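Local coordinates for MlnE (Bacillus amyloliquefaciens subsp. plantarum, PDB 5D2E), which forms the N-terminal, NADP-binding B-type ketoreductase of the macrolactin assembly line and probably reduces the ketone of a growing polyketide chain, at residues G116-S120 with Q121-P125. Numbering follows the deposited sequence.
Sequences GVLRS and QNIRP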
ATOM      1  N   GLY A 116      14.964  16.219  22.687  1.00 29.91           N
ATOM      2  CA  GLY A 116      15.843  16.651  23.783  1.00 32.60           C
ATOM      3  C   GLY A 116      15.495  18.035  24.234  1.00 31.31           C
ATOM      4  O   GLY A 116      15.283  18.291  25.422  1.00 29.88           O
ATOM      5  N   VAL A 117      15.325  18.939  23.283  1.00 27.94           N
ATOM      6  CA  VAL A 117      14.995  20.288  23.665  1.00 28.23           C
ATOM      7  C   VAL A 117      13.636  20.420  24.327  1.00 25.32           C
ATOM      8  O   VAL A 117      13.492  21.097  25.356  1.00 26.83           O
ATOM      9  CB  VAL A 117      15.151  21.259  22.460  1.00 28.34           C
ATOM     10  CG1 VAL A 117      14.624  22.629  22.834  1.00 29.20           C
ATOM     11  CG2 VAL A 117      16.613  21.368  22.057  1.00 30.89           C
ATOM     12  N   LEU A 118      12.605  19.766  23.753  1.00 26.90           N
ATOM     13  CA  LEU A 118      11.278  19.844  24.340  1.00 27.19           C
ATOM     14  C   LEU A 118      11.251  19.273  25.769  1.00 26.36           C
ATOM     15  O   LEU A 118      10.596  19.815  26.632  1.00 29.36           O
ATOM     16  CB  LEU A 118      10.258  19.145  23.469  1.00 27.24           C
ATOM     17  CG  LEU A 118      10.032  19.852  22.109  1.00 26.67           C
ATOM     18  CD1 LEU A 118       9.074  18.978  21.304  1.00 30.08           C
ATOM     19  CD2 LEU A 118       9.494  21.256  22.230  1.00 30.22           C
ATOM     20  N   ARG A 119      11.992  18.196  25.986  1.00 27.45           N
ATOM     21  CA  ARG A 119      12.059  17.600  27.306  1.00 27.18           C
ATOM     22  C   ARG A 119      12.717  18.581  28.279  1.00 25.49           C
ATOM     23  O   ARG A 119      12.193  18.824  29.385  1.00 27.23           O
ATOM     24  CB  ARG A 119      12.763  16.263  27.247  1.00 27.00           C
ATOM     25  CG  ARG A 119      11.838  15.169  26.650  1.00 30.39           C
ATOM     26  CD  ARG A 119      12.360  13.776  26.858  1.00 30.72           C
ATOM     27  NE  ARG A 119      12.581  13.407  28.269  1.00 28.25           N
ATOM     28  CZ  ARG A 119      13.177  12.283  28.654  1.00 30.57           C
ATOM     29  NH1 ARG A 119      13.612  11.426  27.744  1.00 29.68           N
ATOM     30  NH2 ARG A 119      13.407  12.038  29.935  1.00 28.82           N
ATOM     31  N   SER A 120      13.761  19.231  27.818  1.00 28.70           N
ATOM     32  CA  SER A 120      14.428  20.226  28.638  1.00 28.37           C
ATOM     33  C   SER A 120      13.535  21.409  28.982  1.00 28.40           C
ATOM     34  O   SER A 120      13.756  22.066  30.013  1.00 27.68           O
ATOM     35  CB  SER A 120      15.706  20.730  27.946  1.00 28.53           C
ATOM     36  OG  SER A 120      16.661  19.678  27.704  1.00 30.09           O
ATOM     37  N   GLN A 121      12.552  21.715  28.121  1.00 25.52           N
ATOM     38  CA  GLN A 121      11.647  22.811  28.249  1.00 27.14           C
ATOM     39  C   GLN A 121      10.366  22.431  28.964  1.00 25.79           C
ATOM     40  O   GLN A 121       9.498  23.245  29.150  1.00 28.34           O
ATOM     41  CB  GLN A 121      11.308  23.327  26.843  1.00 28.22           C
ATOM     42  CG  GLN A 121      12.436  24.069  26.203  1.00 29.26           C
ATOM     43  CD  GLN A 121      12.165  24.452  24.769  1.00 32.35           C
ATOM     44  OE1 GLN A 121      11.218  23.970  24.124  1.00 31.08           O
ATOM     45  NE2 GLN A 121      13.017  25.316  24.246  1.00 31.83           N
ATOM     46  N   ASN A 122      10.278  21.178  29.391  1.00 25.80           N
ATOM     47  CA  ASN A 122       9.101  20.611  30.058  1.00 26.56           C
ATOM     48  C   ASN A 122       7.866  20.644  29.157  1.00 24.63           C
ATOM     49  O   ASN A 122       6.787  20.906  29.630  1.00 28.06           O
ATOM     50  CB  ASN A 122       8.813  21.238  31.410  1.00 30.26           C
ATOM     51  CG  ASN A 122       9.951  20.944  32.395  1.00 32.61           C
ATOM     52  OD1 ASN A 122      10.400  19.817  32.510  1.00 32.51           O
ATOM     53  ND2 ASN A 122      10.503  22.010  33.009  1.00 32.93           N
ATOM     54  N   ILE A 123       8.080  20.409  27.869  1.00 25.39           N
ATOM     55  CA  ILE A 123       7.000  20.463  26.893  1.00 25.79           C
ATOM     56  C   ILE A 123       6.789  18.997  26.406  1.00 27.11           C
ATOM     57  O   ILE A 123       7.632  18.460  25.718  1.00 30.43           O
ATOM     58  CB  ILE A 123       7.335  21.439  25.734  1.00 28.07           C
ATOM     59  CG1 ILE A 123       7.253  22.868  26.282  1.00 28.49           C
ATOM     60  CG2 ILE A 123       6.233  21.419  24.690  1.00 28.59           C
ATOM     61  CD1 ILE A 123       7.807  23.924  25.375  1.00 32.93           C
ATOM     62  N   ARG A 124       5.672  18.369  26.783  1.00 24.93           N
ATOM     63  CA  ARG A 124       5.348  16.989  26.441  1.00 27.38           C
ATOM     64  C   ARG A 124       4.096  16.985  25.503  1.00 26.50           C
ATOM     65  O   ARG A 124       2.966  17.125  25.956  1.00 29.25           O
ATOM     66  CB  ARG A 124       5.025  16.188  27.726  1.00 32.97           C
ATOM     67  CG  ARG A 124       4.403  14.787  27.440  1.00 34.78           C
ATOM     68  CD  ARG A 124       4.166  13.944  28.699  1.00 38.65           C
ATOM     69  NE  ARG A 124       5.439  13.561  29.300  1.00 40.35           N
ATOM     70  CZ  ARG A 124       5.573  12.896  30.432  1.00 40.12           C
ATOM     71  NH1 ARG A 124       4.506  12.498  31.096  1.00 43.11           N
ATOM     72  NH2 ARG A 124       6.792  12.583  30.850  1.00 35.49           N
ATOM     73  N   PRO A 125       4.317  16.911  24.187  1.00 27.93           N
ATOM     74  CA  PRO A 125       3.180  16.994  23.242  1.00 28.52           C
ATOM     75  C   PRO A 125       2.294  15.799  23.378  1.00 28.66           C
ATOM     76  O   PRO A 125       2.798  14.689  23.635  1.00 29.63           O
ATOM     77  CB  PRO A 125       3.851  16.993  21.874  1.00 33.19           C
ATOM     78  CG  PRO A 125       5.279  17.339  22.096  1.00 34.54           C
ATOM     79  CD  PRO A 125       5.609  16.903  23.507  1.00 28.73           C
TER
HETATM   80  O   HOH W   1      13.045  19.515  31.929  1.00 27.97           O
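The flat carboxamide of Gln121 turns one face to Val117, whose CG1 stands over it, 3.4 Å from NE2 and 3.6 Å from CD; the Val117 carbonyl oxygen lies over the same face. Leu118 CD2 lies beyond OE1, 3.7 Å away and tilted only a little toward that face, while NE2 makes a weak hydrogen bond to Asp95. Because CG1 of Val117 is anti to the backbone N (chi1 172°), the methyl is carried to the end of the helix, where Gln121 offers a long, partly apolar chain and a polar tip. The second amide, that of Asn122, sits at the surface, and a water lies within hydrogen-bonding distance of both its OD1 and Arg119 O. Asparagine tolerates the positive phi of 61° that this position demands. Its N bonds Arg119 O at 3.0 Å, and Ile123 N gives a straight 2.9 Å bond to Leu118 O. Beyond the reversal, branched Ile123 sets CG2 4.1 Å from Leu118 CD2, the apolar contact that usually accompanies such an ending, and CG of the rigid Pro125 ring meets Leu118 CD1. Those two backbone bonds and the positive phi make a Schellman motif, ending helix 108-120 before strand 127-133 in the N-terminal Rossmann-like structural subdomain of modular polyketide ketoreductases.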